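Local coordinates for Low molecular weight phosphotyrosine protein phosphatase (Vibrio cholerae, PDB 6U1P) that probably removes phosphate from phosphotyrosine residues of proteins, as a phosphatase of a tyrosine phosphoregulatory system that controls exopolysaccharide biosynthesis and biofilm formation, at residues T13-R18 and N70-V75. Sequence-based numbering, arbitrary orientation.
Sequences TGNLCR and NPVQQV
Asn15 reaches across to the backbone of Gln73, and its amide carries the polar part of this contact. A chi1 of -162° sets CG anti to the backbone N, and from there Asn15 OD1 accepts the N-H of Gln73 N at 3.0 Å. The bond is fairly straight, 158° at the hydrogen, with the donor tilted 25° from the carbonyl plane. A water 2.8 Å from Asn15 OD1 also lies within hydrogen-bonding distance of Pro71 O, and so links the two segments. On the other branch, ND2 bonds to the hydroxyls of Ser19 and Ser41; with both ends of the amide engaged, its flip and rotation are fixed.

Val72 supplies the apolar part. Its CG1, anti to the backbone N, lies 3.9 Å from Asn15 CB and also packs against Gly14 O, while CG2 sits 3.8 Å from Leu16 CD2 and also lies against Asn15 O. The Leu16 side chain starts away from 70-75, and only its CD2 end comes back to that methyl.

Segment 13-18, between strand 6-12 and helix 18-32, continues from the predicted nucleophile Cys12 to the predicted active-site Arg18. This is the CX5R phosphate-binding loop of low molecular weight tyrosine phosphatases, and Asn15, from within the loop, ties it to 70-75.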
ATOM      1  N   THR B  13      -5.208 -14.567   3.021  1.00 58.06           N
ATOM      2  CA  THR B  13      -3.934 -15.066   3.545  1.00 59.89           C
ATOM      3  C   THR B  13      -3.630 -14.555   4.960  1.00 56.19           C
ATOM      4  O   THR B  13      -3.338 -15.357   5.851  1.00 61.28           O
ATOM      5  CB  THR B  13      -2.782 -14.711   2.591  1.00 67.24           C
ATOM      6  OG1 THR B  13      -3.160 -15.006   1.238  1.00 68.83           O
ATOM      7  CG2 THR B  13      -1.548 -15.542   2.916  1.00 64.80           C
ATOM      8  N   GLY B  14      -3.646 -13.234   5.188  1.00 53.48           N
ATOM      9  CA  GLY B  14      -3.227 -12.675   6.470  1.00 52.04           C
ATOM     10  C   GLY B  14      -4.324 -12.094   7.357  1.00 55.05           C
ATOM     11  O   GLY B  14      -4.043 -11.579   8.441  1.00 52.31           O
ATOM     12  N   ASN B  15      -5.575 -12.160   6.896  1.00 48.56           N
ATOM     13  CA  ASN B  15      -6.717 -11.541   7.563  1.00 48.24           C
ATOM     14  C   ASN B  15      -6.496 -10.045   7.740  1.00 49.63           C
ATOM     15  O   ASN B  15      -6.952  -9.459   8.721  1.00 45.84           O
ATOM     16  CB  ASN B  15      -6.995 -12.212   8.917  1.00 50.26           C
ATOM     17  CG  ASN B  15      -8.396 -11.920   9.467  1.00 53.90           C
ATOM     18  OD1 ASN B  15      -8.563 -11.720  10.673  1.00 56.65           O
ATOM     19  ND2 ASN B  15      -9.410 -11.943   8.595  1.00 55.48           N
ATOM     20  N   LEU B  16      -5.778  -9.411   6.809  1.00 46.42           N
ATOM     21  CA  LEU B  16      -5.465  -7.994   6.935  1.00 51.76           C
ATOM     22  C   LEU B  16      -6.277  -7.085   6.021  1.00 53.97           C
ATOM     23  O   LEU B  16      -6.488  -5.917   6.370  1.00 47.58           O
ATOM     24  CB  LEU B  16      -3.971  -7.743   6.657  1.00 55.64           C
ATOM     25  CG  LEU B  16      -2.969  -8.476   7.562  1.00 63.27           C
ATOM     26  CD1 LEU B  16      -1.500  -8.074   7.282  1.00 59.62           C
ATOM     27  CD2 LEU B  16      -3.334  -8.239   9.028  1.00 56.76           C
ATOM     28  N   CYS B  17      -6.705  -7.564   4.850  1.00 50.77           N
ATOM     29  CA  CYS B  17      -7.332  -6.689   3.868  1.00 53.52           C
ATOM     30  C   CYS B  17      -8.642  -7.284   3.345  1.00 56.05           C
ATOM     31  O   CYS B  17      -9.738  -6.840   3.735  1.00 47.36           O
ATOM     32  CB  CYS B  17      -6.365  -6.416   2.702  1.00 61.61           C
ATOM     33  SG  CYS B  17      -4.766  -5.604   3.176  1.00 76.22           S
ATOM     34  N   ARG B  18      -8.514  -8.290   2.470  1.00 41.85           N
ATOM     35  CA  ARG B  18      -9.641  -8.850   1.734  1.00 49.58           C
ATOM     36  C   ARG B  18     -10.700  -9.449   2.662  1.00 49.77           C
ATOM     37  O   ARG B  18     -11.879  -9.080   2.592  1.00 53.04           O
ATOM     38  CB  ARG B  18      -9.130  -9.901   0.737  1.00 49.35           C
ATOM     39  CG  ARG B  18      -8.486  -9.303  -0.518  1.00 46.97           C
ATOM     40  CD  ARG B  18      -7.910 -10.383  -1.442  1.00 40.44           C
ATOM     41  NE  ARG B  18      -6.811 -11.083  -0.793  1.00 48.71           N
ATOM     42  CZ  ARG B  18      -6.177 -12.135  -1.294  1.00 56.11           C
ATOM     43  NH1 ARG B  18      -6.523 -12.627  -2.487  1.00 57.95           N
ATOM     44  NH2 ARG B  18      -5.185 -12.683  -0.598  1.00 50.58           N
ATOM     45  N   ASN B  70     -13.135  -6.723  14.083  1.00 47.82           N
ATOM     46  CA  ASN B  70     -12.581  -7.695  14.997  1.00 49.58           C
ATOM     47  C   ASN B  70     -11.062  -7.795  14.867  1.00 51.77           C
ATOM     48  O   ASN B  70     -10.492  -7.453  13.828  1.00 40.17           O
ATOM     49  CB  ASN B  70     -13.234  -9.040  14.754  1.00 50.66           C
ATOM     50  CG  ASN B  70     -14.644  -9.076  15.311  1.00 50.37           C
ATOM     51  OD1 ASN B  70     -14.828  -9.002  16.523  1.00 51.72           O
ATOM     52  ND2 ASN B  70     -15.642  -9.104  14.429  1.00 43.41           N
ATOM     53  N   PRO B  71     -10.392  -8.224  15.929  1.00 43.82           N
ATOM     54  CA  PRO B  71      -8.959  -8.508  15.837  1.00 47.57           C
ATOM     55  C   PRO B  71      -8.681  -9.544  14.764  1.00 48.27           C
ATOM     56  O   PRO B  71      -9.518 -10.393  14.459  1.00 47.17           O
ATOM     57  CB  PRO B  71      -8.613  -9.057  17.228  1.00 49.66           C
ATOM     58  CG  PRO B  71      -9.695  -8.541  18.132  1.00 49.77           C
ATOM     59  CD  PRO B  71     -10.926  -8.495  17.274  1.00 46.97           C
ATOM     60  N   VAL B  72      -7.500  -9.411  14.158  1.00 51.21           N
ATOM     61  CA  VAL B  72      -6.959 -10.417  13.253  1.00 52.00           C
ATOM     62  C   VAL B  72      -6.921 -11.784  13.935  1.00 53.27           C
ATOM     63  O   VAL B  72      -6.503 -11.905  15.093  1.00 50.49           O
ATOM     64  CB  VAL B  72      -5.545  -9.984  12.812  1.00 55.12           C
ATOM     65  CG1 VAL B  72      -4.865 -11.093  11.979  1.00 51.07           C
ATOM     66  CG2 VAL B  72      -5.593  -8.649  12.064  1.00 44.57           C
ATOM     67  N   GLN B  73      -7.294 -12.833  13.195  1.00 45.98           N
ATOM     68  CA  GLN B  73      -7.152 -14.176  13.746  1.00 56.20           C
ATOM     69  C   GLN B  73      -6.858 -15.181  12.641  1.00 54.65           C
ATOM     70  O   GLN B  73      -7.291 -15.020  11.495  1.00 56.10           O
ATOM     71  CB  GLN B  73      -8.407 -14.603  14.520  1.00 53.20           C
ATOM     72  CG  GLN B  73      -9.671 -14.395  13.736  1.00 53.47           C
ATOM     73  CD  GLN B  73     -10.876 -15.086  14.360  1.00 65.01           C
ATOM     74  OE1 GLN B  73     -10.909 -15.340  15.572  1.00 71.02           O
ATOM     75  NE2 GLN B  73     -11.872 -15.405  13.527  1.00 60.37           N
ATOM     76  N   GLN B  74      -6.138 -16.234  13.002  1.00 56.51           N
ATOM     77  CA  GLN B  74      -5.884 -17.321  12.073  1.00 57.19           C
ATOM     78  C   GLN B  74      -6.984 -18.377  12.181  1.00 60.95           C
ATOM     79  O   GLN B  74      -7.597 -18.565  13.236  1.00 60.46           O
ATOM     80  CB  GLN B  74      -4.519 -17.954  12.320  1.00 56.35           C
ATOM     81  CG  GLN B  74      -4.148 -19.012  11.277  1.00 63.23           C
ATOM     82  CD  GLN B  74      -2.794 -19.666  11.538  1.00 71.20           C
ATOM     83  OE1 GLN B  74      -2.428 -19.916  12.681  1.00 71.09           O
ATOM     84  NE2 GLN B  74      -2.052 -19.950  10.470  1.00 74.53           N
ATOM     85  N   VAL B  75      -7.250 -19.046  11.057  1.00 66.35           N
ATOM     86  CA  VAL B  75      -8.227 -20.126  11.048  1.00 64.60           C
ATOM     87  C   VAL B  75      -7.776 -21.247  11.988  1.00 66.13           C
ATOM     88  O   VAL B  75      -6.575 -21.486  12.186  1.00 65.93           O
ATOM     89  CB  VAL B  75      -8.439 -20.657   9.620  1.00 64.71           C
ATOM     90  CG1 VAL B  75      -7.180 -21.331   9.098  1.00 64.42           C
ATOM     91  CG2 VAL B  75      -9.606 -21.626   9.580  1.00 68.36           C
TER
HETATM   92  O   HOH W   1     -10.886 -11.152  12.210  1.00 40.19           O